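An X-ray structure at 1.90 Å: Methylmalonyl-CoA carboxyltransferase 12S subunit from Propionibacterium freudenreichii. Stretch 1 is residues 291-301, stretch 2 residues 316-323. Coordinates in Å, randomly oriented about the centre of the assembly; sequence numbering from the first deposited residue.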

# COMPACT_ATOMS: atom_id res chain seq x y z
N ASP E 291 22.31 -26.66 -35.24
CA ASP E 291 22.10 -25.24 -34.95
C ASP E 291 20.73 -25.13 -34.29
O ASP E 291 19.72 -25.39 -34.93
CB ASP E 291 22.11 -24.40 -36.22
CG ASP E 291 22.22 -22.91 -35.93
OD1 ASP E 291 21.60 -22.44 -34.94
OD2 ASP E 291 22.92 -22.20 -36.69
N VAL E 292 20.71 -24.73 -33.02
CA VAL E 292 19.45 -24.64 -32.30
C VAL E 292 18.49 -23.59 -32.87
O VAL E 292 17.30 -23.62 -32.59
CB VAL E 292 19.71 -24.37 -30.79
CG1 VAL E 292 20.21 -22.95 -30.57
CG2 VAL E 292 18.45 -24.65 -29.99
N ARG E 293 19.00 -22.66 -33.68
CA ARG E 293 18.12 -21.65 -34.25
C ARG E 293 17.21 -22.28 -35.30
O ARG E 293 16.21 -21.70 -35.69
CB ARG E 293 18.94 -20.49 -34.84
CG ARG E 293 19.62 -19.65 -33.74
CD ARG E 293 20.71 -18.75 -34.31
NE ARG E 293 21.81 -19.52 -34.89
CZ ARG E 293 23.01 -19.01 -35.16
NH1 ARG E 293 23.27 -17.73 -34.91
NH2 ARG E 293 23.95 -19.78 -35.70
N ASP E 294 17.57 -23.48 -35.77
CA ASP E 294 16.71 -24.16 -36.74
C ASP E 294 15.46 -24.62 -36.00
O ASP E 294 14.37 -24.71 -36.58
CB ASP E 294 17.43 -25.36 -37.37
CG ASP E 294 18.49 -24.93 -38.37
OD1 ASP E 294 18.35 -23.83 -38.96
OD2 ASP E 294 19.46 -25.67 -38.57
N VAL E 295 15.60 -24.91 -34.71
CA VAL E 295 14.46 -25.32 -33.90
C VAL E 295 13.64 -24.05 -33.66
O VAL E 295 12.42 -24.05 -33.83
CB VAL E 295 14.89 -25.90 -32.55
CG1 VAL E 295 13.66 -26.14 -31.69
CG2 VAL E 295 15.67 -27.21 -32.76
N ILE E 296 14.32 -22.98 -33.29
CA ILE E 296 13.64 -21.71 -33.02
C ILE E 296 12.82 -21.27 -34.23
O ILE E 296 11.66 -20.92 -34.08
CB ILE E 296 14.66 -20.58 -32.66
CG1 ILE E 296 15.36 -20.93 -31.33
CG2 ILE E 296 13.94 -19.21 -32.58
CD1 ILE E 296 16.48 -19.94 -30.91
N ALA E 297 13.43 -21.28 -35.41
CA ALA E 297 12.75 -20.84 -36.62
C ALA E 297 11.45 -21.58 -36.87
O ALA E 297 10.48 -21.00 -37.37
CB ALA E 297 13.67 -20.99 -37.83
N LYS E 298 11.40 -22.86 -36.51
CA LYS E 298 10.20 -23.65 -36.72
C LYS E 298 9.13 -23.51 -35.65
O LYS E 298 8.01 -23.99 -35.82
CB LYS E 298 10.55 -25.13 -36.91
CG LYS E 298 11.39 -25.36 -38.15
CD LYS E 298 11.68 -26.83 -38.40
CE LYS E 298 12.58 -26.98 -39.62
NZ LYS E 298 12.01 -26.29 -40.82
N ILE E 299 9.45 -22.84 -34.54
CA ILE E 299 8.45 -22.70 -33.50
C ILE E 299 7.94 -21.28 -33.27
O ILE E 299 6.86 -21.09 -32.70
CB ILE E 299 8.94 -23.28 -32.17
CG1 ILE E 299 10.16 -22.53 -31.66
CG2 ILE E 299 9.30 -24.76 -32.36
CD1 ILE E 299 10.60 -22.97 -30.27
N VAL E 300 8.68 -20.27 -33.71
CA VAL E 300 8.24 -18.89 -33.52
C VAL E 300 7.50 -18.38 -34.75
O VAL E 300 7.70 -18.88 -35.86
CB VAL E 300 9.45 -17.94 -33.20
CG1 VAL E 300 10.21 -18.46 -32.01
CG2 VAL E 300 10.37 -17.82 -34.40
N ASP E 301 6.64 -17.38 -34.54
CA ASP E 301 5.85 -16.80 -35.63
C ASP E 301 6.67 -16.42 -36.85
O ASP E 301 7.63 -15.66 -36.75
CB ASP E 301 5.10 -15.54 -35.16
CG ASP E 301 3.90 -15.84 -34.27
OD1 ASP E 301 3.14 -14.89 -33.98
OD2 ASP E 301 3.72 -17.01 -33.87
N LEU E 316 25.64 -20.11 -26.61
CA LEU E 316 24.31 -19.86 -26.06
C LEU E 316 23.60 -18.79 -26.88
O LEU E 316 24.17 -17.74 -27.16
CB LEU E 316 24.36 -19.42 -24.60
CG LEU E 316 22.92 -19.24 -24.08
CD1 LEU E 316 22.72 -20.06 -22.84
CD2 LEU E 316 22.60 -17.77 -23.85
N VAL E 317 22.36 -19.06 -27.26
CA VAL E 317 21.59 -18.12 -28.05
C VAL E 317 20.54 -17.40 -27.20
O VAL E 317 19.88 -18.02 -26.38
CB VAL E 317 20.84 -18.86 -29.20
CG1 VAL E 317 19.85 -17.94 -29.87
CG2 VAL E 317 21.84 -19.40 -30.22
N THR E 318 20.41 -16.08 -27.39
CA THR E 318 19.39 -15.29 -26.70
C THR E 318 18.75 -14.49 -27.83
O THR E 318 19.45 -13.81 -28.59
CB THR E 318 19.98 -14.29 -25.66
OG1 THR E 318 21.06 -13.55 -26.25
CG2 THR E 318 20.46 -15.04 -24.42
N ALA E 319 17.43 -14.60 -27.97
CA ALA E 319 16.75 -13.90 -29.05
C ALA E 319 15.32 -13.52 -28.74
O ALA E 319 14.62 -14.22 -28.01
CB ALA E 319 16.78 -14.77 -30.32
N PHE E 320 14.88 -12.40 -29.29
CA PHE E 320 13.50 -11.98 -29.12
C PHE E 320 12.71 -12.58 -30.28
O PHE E 320 13.20 -12.66 -31.41
CB PHE E 320 13.37 -10.46 -29.19
CG PHE E 320 13.81 -9.75 -27.94
CD1 PHE E 320 14.84 -8.81 -27.98
CD2 PHE E 320 13.16 -9.98 -26.73
CE1 PHE E 320 15.22 -8.11 -26.82
CE2 PHE E 320 13.53 -9.29 -25.58
CZ PHE E 320 14.55 -8.36 -25.62
N ALA E 321 11.48 -13.01 -30.01
CA ALA E 321 10.64 -13.57 -31.05
C ALA E 321 9.22 -13.41 -30.60
O ALA E 321 8.94 -12.77 -29.58
CB ALA E 321 10.96 -15.04 -31.25
N ARG E 322 8.30 -14.01 -31.35
CA ARG E 322 6.91 -13.93 -30.98
C ARG E 322 6.20 -15.26 -31.16
O ARG E 322 6.54 -16.06 -32.05
CB ARG E 322 6.20 -12.86 -31.81
CG ARG E 322 6.53 -11.43 -31.38
CD ARG E 322 5.81 -10.42 -32.25
NE ARG E 322 6.26 -9.06 -31.98
CZ ARG E 322 7.16 -8.40 -32.70
NH1 ARG E 322 7.72 -8.96 -33.76
NH2 ARG E 322 7.49 -7.16 -32.35
N VAL E 323 5.24 -15.52 -30.28
CA VAL E 323 4.43 -16.72 -30.39
C VAL E 323 3.01 -16.20 -30.33
O VAL E 323 2.60 -15.58 -29.34
CB VAL E 323 4.69 -17.72 -29.23
CG1 VAL E 323 3.76 -18.92 -29.39
CG2 VAL E 323 6.15 -18.19 -29.28
O HOH W 1 8.58 -14.39 -34.29

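What does Val 317 do for the contact? It has more of its surface covered by the other stretch than any other residue here, and it sits beside Val 292, Arg 293 and Ile 296. Its CA-to-CB bond points toward that segment, and its two methyls find different partners: CG2 lies 3.9 Å from Val 292 CG1, while CG1 lies 4.1 Å from Ile 296 CD1. Val 292 and Ile 296 are four residues apart, about one helical turn, so both can present apolar groups to the same valine. Arg 293 CG approaches Val 317 CG2 at 4.2 Å, but its NE and NH2 turn to Asp 291 in the same stretch, while NH1 is bonded elsewhere in the structure. Arg 293 NH2 forms a salt bridge with Asp 291 OD2 at 2.8 Å, and Asp 291 OD1 accepts from Arg 293 N at 2.9 Å, a capping bond.

How does Asp 301 join the two backbones at the other end? Asp 301 N donates to Arg 322 O at 2.8 Å, with a nearly straight angle of 169°, the one direct hydrogen bond between the stretches. A water bridges the two residues, its O accepting from Arg 322 N at 3.0 Å and placed to donate to Asp 301 O at 2.9 Å. The side chain of Asp 301 also packs on the strand, its OD2 3.6 Å from Val 323 CA.

What does Val 300 add beside this bond? Val 300 CG1 meets Ala 321 CB at 3.6 Å, so an apolar contact flanks the polar link. The chains run closer here than at Val 317: Val 300 CA is 5.4 Å from Val 323 CA, against 7.9 Å between Arg 293 CA and Val 317 CA.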